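Local coordinates for sugar ABC transporter (Sugar-binding protein) (Bacillus halodurans, PDB 4YO7) that binds myo-inositol between its two lobes and probably serves as the solute-binding component of a sugar ABC transporter, at residues A[64-69]-A[290-295]; A[81-84]-A[89-92]. One frame throughout, in Å; residues are numbered along the deposited sequence.

Contact 1 (A[64-69]-A[290-295]); sequences DAMKEE and TSVKVA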
# COMPACT_ATOMS: atom_id res chain seq x y z
N ASP A 64 -4.87 -11.78 5.30
CA ASP A 64 -5.03 -12.60 6.51
C ASP A 64 -6.02 -11.94 7.47
O ASP A 64 -6.83 -12.63 8.12
CB ASP A 64 -3.69 -12.81 7.23
CG ASP A 64 -2.75 -13.76 6.48
OD1 ASP A 64 -3.20 -14.45 5.54
OD2 ASP A 64 -1.55 -13.81 6.84
N ALA A 65 -5.98 -10.61 7.55
CA ALA A 65 -6.91 -9.88 8.40
C ALA A 65 -8.35 -9.96 7.87
O ALA A 65 -9.29 -10.06 8.66
CB ALA A 65 -6.49 -8.43 8.54
N MSE A 66 -8.51 -9.94 6.54
CA MSE A 66 -9.85 -10.12 5.94
C MSE A 66 -10.39 -11.50 6.27
O MSE A 66 -11.55 -11.64 6.65
CB MSE A 66 -9.82 -9.91 4.41
CG MSE A 66 -9.46 -8.51 4.04
SE MSE A 66 -9.82 -8.18 2.15
CE MSE A 66 -8.45 -9.23 1.35
N LYS A 67 -9.55 -12.52 6.15
CA LYS A 67 -10.01 -13.88 6.43
C LYS A 67 -10.37 -14.06 7.91
O LYS A 67 -11.35 -14.72 8.25
CB LYS A 67 -8.93 -14.88 6.01
CG LYS A 67 -8.76 -14.95 4.50
CD LYS A 67 -7.78 -16.04 4.08
CE LYS A 67 -7.74 -16.19 2.57
NZ LYS A 67 -6.88 -17.33 2.12
N GLU A 68 -9.59 -13.46 8.80
CA GLU A 68 -9.88 -13.55 10.23
C GLU A 68 -11.22 -12.87 10.56
O GLU A 68 -12.03 -13.40 11.34
CB GLU A 68 -8.76 -12.91 11.05
CG GLU A 68 -7.52 -13.77 11.21
CD GLU A 68 -7.48 -14.53 12.53
OE1 GLU A 68 -8.32 -14.27 13.42
OE2 GLU A 68 -6.58 -15.38 12.68
N GLU A 69 -11.46 -11.70 9.98
CA GLU A 69 -12.70 -10.98 10.24
C GLU A 69 -13.90 -11.72 9.62
O GLU A 69 -14.96 -11.79 10.23
CB GLU A 69 -12.61 -9.56 9.71
CG GLU A 69 -13.84 -8.71 9.96
CD GLU A 69 -14.15 -8.48 11.41
OE1 GLU A 69 -13.20 -8.32 12.21
OE2 GLU A 69 -15.35 -8.43 11.76
N THR A 290 -11.71 -3.86 8.33
CA THR A 290 -12.73 -2.86 8.05
C THR A 290 -13.38 -3.07 6.69
O THR A 290 -14.60 -2.87 6.54
CB THR A 290 -12.15 -1.43 8.16
OG1 THR A 290 -11.60 -1.23 9.47
CG2 THR A 290 -13.23 -0.39 7.95
N SER A 291 -12.61 -3.49 5.69
CA SER A 291 -13.18 -3.76 4.37
C SER A 291 -14.26 -4.84 4.47
O SER A 291 -15.33 -4.73 3.88
CB SER A 291 -12.10 -4.20 3.38
OG SER A 291 -11.22 -3.14 3.09
N VAL A 292 -13.96 -5.89 5.21
CA VAL A 292 -14.93 -6.95 5.43
C VAL A 292 -16.18 -6.45 6.18
O VAL A 292 -17.31 -6.77 5.79
CB VAL A 292 -14.31 -8.14 6.17
CG1 VAL A 292 -15.36 -9.15 6.58
CG2 VAL A 292 -13.31 -8.81 5.26
N LYS A 293 -15.98 -5.66 7.22
CA LYS A 293 -17.10 -5.15 7.99
C LYS A 293 -18.02 -4.28 7.13
O LYS A 293 -19.25 -4.37 7.22
CB LYS A 293 -16.60 -4.35 9.21
CG LYS A 293 -15.94 -5.19 10.26
CD LYS A 293 -15.38 -4.29 11.37
CE LYS A 293 -14.47 -5.01 12.33
NZ LYS A 293 -15.22 -5.79 13.34
N VAL A 294 -17.42 -3.44 6.30
CA VAL A 294 -18.17 -2.54 5.45
C VAL A 294 -18.94 -3.34 4.38
O VAL A 294 -20.09 -3.05 4.08
CB VAL A 294 -17.23 -1.51 4.82
CG1 VAL A 294 -17.92 -0.68 3.75
CG2 VAL A 294 -16.71 -0.59 5.93
N ALA A 295 -18.29 -4.35 3.82
CA ALA A 295 -18.91 -5.19 2.81
C ALA A 295 -20.10 -5.93 3.37
O ALA A 295 -21.16 -6.04 2.75
CB ALA A 295 -17.88 -6.17 2.23
O HOH W 1 -12.90 -6.61 14.41

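Contact 2 (A[81-84]-A[89-92]); sequences SDAQ and QQMA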
# COMPACT_ATOMS: atom_id res chain seq x y z
N SER A 81 -10.29 -14.38 -3.84
CA SER A 81 -9.59 -14.57 -5.10
C SER A 81 -8.38 -13.65 -5.20
O SER A 81 -8.34 -12.59 -4.58
CB SER A 81 -10.52 -14.30 -6.29
OG SER A 81 -11.63 -15.20 -6.26
N ASP A 82 -7.41 -14.09 -5.99
CA ASP A 82 -6.12 -13.42 -6.16
C ASP A 82 -5.93 -13.16 -7.66
O ASP A 82 -5.91 -14.09 -8.45
CB ASP A 82 -5.00 -14.32 -5.60
CG ASP A 82 -3.61 -13.78 -5.82
OD1 ASP A 82 -3.40 -12.67 -6.35
OD2 ASP A 82 -2.67 -14.51 -5.40
N ALA A 83 -5.80 -11.89 -8.04
CA ALA A 83 -5.68 -11.52 -9.45
C ALA A 83 -4.28 -11.75 -10.00
O ALA A 83 -4.09 -11.66 -11.21
CB ALA A 83 -6.07 -10.08 -9.65
N GLN A 84 -3.31 -12.01 -9.12
CA GLN A 84 -1.91 -12.26 -9.53
C GLN A 84 -1.36 -11.16 -10.44
O GLN A 84 -0.71 -11.42 -11.47
CB GLN A 84 -1.80 -13.63 -10.21
CG GLN A 84 -2.22 -14.75 -9.29
CD GLN A 84 -2.22 -16.12 -9.97
OE1 GLN A 84 -3.00 -16.38 -10.88
NE2 GLN A 84 -1.35 -16.99 -9.53
N GLN A 89 -7.41 -11.07 -15.39
CA GLN A 89 -7.86 -12.02 -14.37
C GLN A 89 -8.77 -11.36 -13.34
O GLN A 89 -9.79 -11.93 -12.97
CB GLN A 89 -6.65 -12.66 -13.70
CG GLN A 89 -6.95 -13.73 -12.71
CD GLN A 89 -5.73 -14.62 -12.47
OE1 GLN A 89 -5.05 -15.01 -13.41
NE2 GLN A 89 -5.43 -14.90 -11.22
N GLN A 90 -8.43 -10.15 -12.90
CA GLN A 90 -9.28 -9.45 -11.94
C GLN A 90 -10.64 -9.16 -12.53
O GLN A 90 -11.65 -9.34 -11.86
CB GLN A 90 -8.64 -8.16 -11.45
CG GLN A 90 -9.42 -7.52 -10.33
CD GLN A 90 -8.58 -6.51 -9.56
OE1 GLN A 90 -8.19 -5.47 -10.10
NE2 GLN A 90 -8.27 -6.82 -8.31
N MSE A 91 -10.67 -8.69 -13.79
CA MSE A 91 -11.95 -8.46 -14.46
C MSE A 91 -12.77 -9.75 -14.57
O MSE A 91 -13.97 -9.71 -14.35
CB MSE A 91 -11.74 -7.85 -15.86
CG MSE A 91 -11.07 -6.50 -15.82
SE MSE A 91 -12.01 -5.27 -16.96
CE MSE A 91 -13.78 -5.46 -16.11
N ALA A 92 -12.12 -10.89 -14.84
CA ALA A 92 -12.84 -12.16 -14.95
C ALA A 92 -13.39 -12.61 -13.60
O ALA A 92 -14.48 -13.17 -13.52
CB ALA A 92 -11.93 -13.26 -15.54

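Contact 1 (A[64-69]-A[290-295])
Met66 and Val292 bring their CA atoms nearest where helix 57-70 passes helix 284-299, 6.0 Å apart, and the axes of the two short segments approach to 8.8 Å at a crossing angle of -44°. Val292 is wedged between two residues of the facing helix, one for each methyl group. Its CG2 sits 3.8 Å from CB of selenomethionine Met66 and also meets that residue's carbonyl oxygen, while CG1 packs 3.7 Å from CG of Glu69. Met66 then carries its selenium end away from helix 284-299 and its side chain lies against Phe80; Val292 also touches Phe78, so both reach strand 76-82.

The Glu69 chain leaves with CG opposite the backbone N (chi1 -179°) and bends at chi2, which lays its methylene on Val292 and swings the carboxylate over to Lys293. NZ of Lys293 approaches OE2 of Glu69 from above the carboxylate plane, 48° out of it, in a 3.1 Å salt bridge. A water bridges the second oxygen to the same ammonium, donating to Glu69 OE1 at 2.8 Å and accepting from Lys293 NZ. OE2 is also hydrogen-bonded to Tyr73 OH. With an alanine in place of Glu69, the Lys293 ammonium and the Tyr73 hydroxyl would probably lose their shared carboxylate, and Val292 CG1 the methylene packed on it. Direct bridge, water and tyrosine together hold a largely buried carboxylate, and are likely to keep it ionised at the border of an apolar helix interface.

Contact 2 (A[81-84]-A[89-92])
Gln89 spends both N-H groups of its side-chain amide on the turn between strand 76-82 and helix 87-100, its NE2 bonding Asp82 O and Gln84 OE1. The bond to the backbone O of Asp82, 2.9 Å from NE2 of Gln89, lies in the carbonyl plane but is bent at the hydrogen. The second, also 2.9 Å, runs nearly straight (170°) from Gln89 NE2 to OE1 of Gln84, whose carbonyl plane it meets at a slight tilt. Both acceptors lie close to the plane of the Gln89 amide, so its flat NH2 group is used in two directions, while the two side-chain amides are turned 52° from each other. With CG anti to the backbone N (chi1 -175°) and an extended chain, Gln89 reaches from the first turn of the helix across the Ala83 carbonyl. A third bond is within the turn: Gln84 N donates to Asp82 OD1 at 2.8 Å, from above the carboxylate plane, making an Asx turn.

Ala83 supplies a carbon contact, its CB 3.7 Å from CB of Gln90. Beyond that point the Gln90 amide runs inward, OE1 accepting from the backbone of Val110 and NE2 donating to Asn108 O.

Asp82 O receives a further bond from Gln93, one helical turn after Gln89. The last carbonyl of the strand is therefore gripped by two glutamine side chains of the following helix, which ties together both arms of this beta-alpha connection. The paired NE2 bonds fix the rotation of the Gln89 amide, and the Asx turn holds the exit of the strand.

Overall arrangement
Both contacts belong to the lobe built on the six-stranded parallel sheet, and strand 76-82, at one outer border of that sheet, links them. Helix 57-70 of contact 1 directly precedes this strand; contact 2 follows at its C-terminal end and, since residues 81-92 fall between 69 and 290, it is nested within the long loop that contact 1 closes. Their centres are 18 Å apart, and nearest atoms about 7 Å, without touching. Contact 1 brings a late helix, 284-299, back onto an early one; contact 2 is local. Neither lines the pocket: the side chains of Met66 and Asp82 lie about 11 Å and 10 Å, respectively, from the bound myo-inositol.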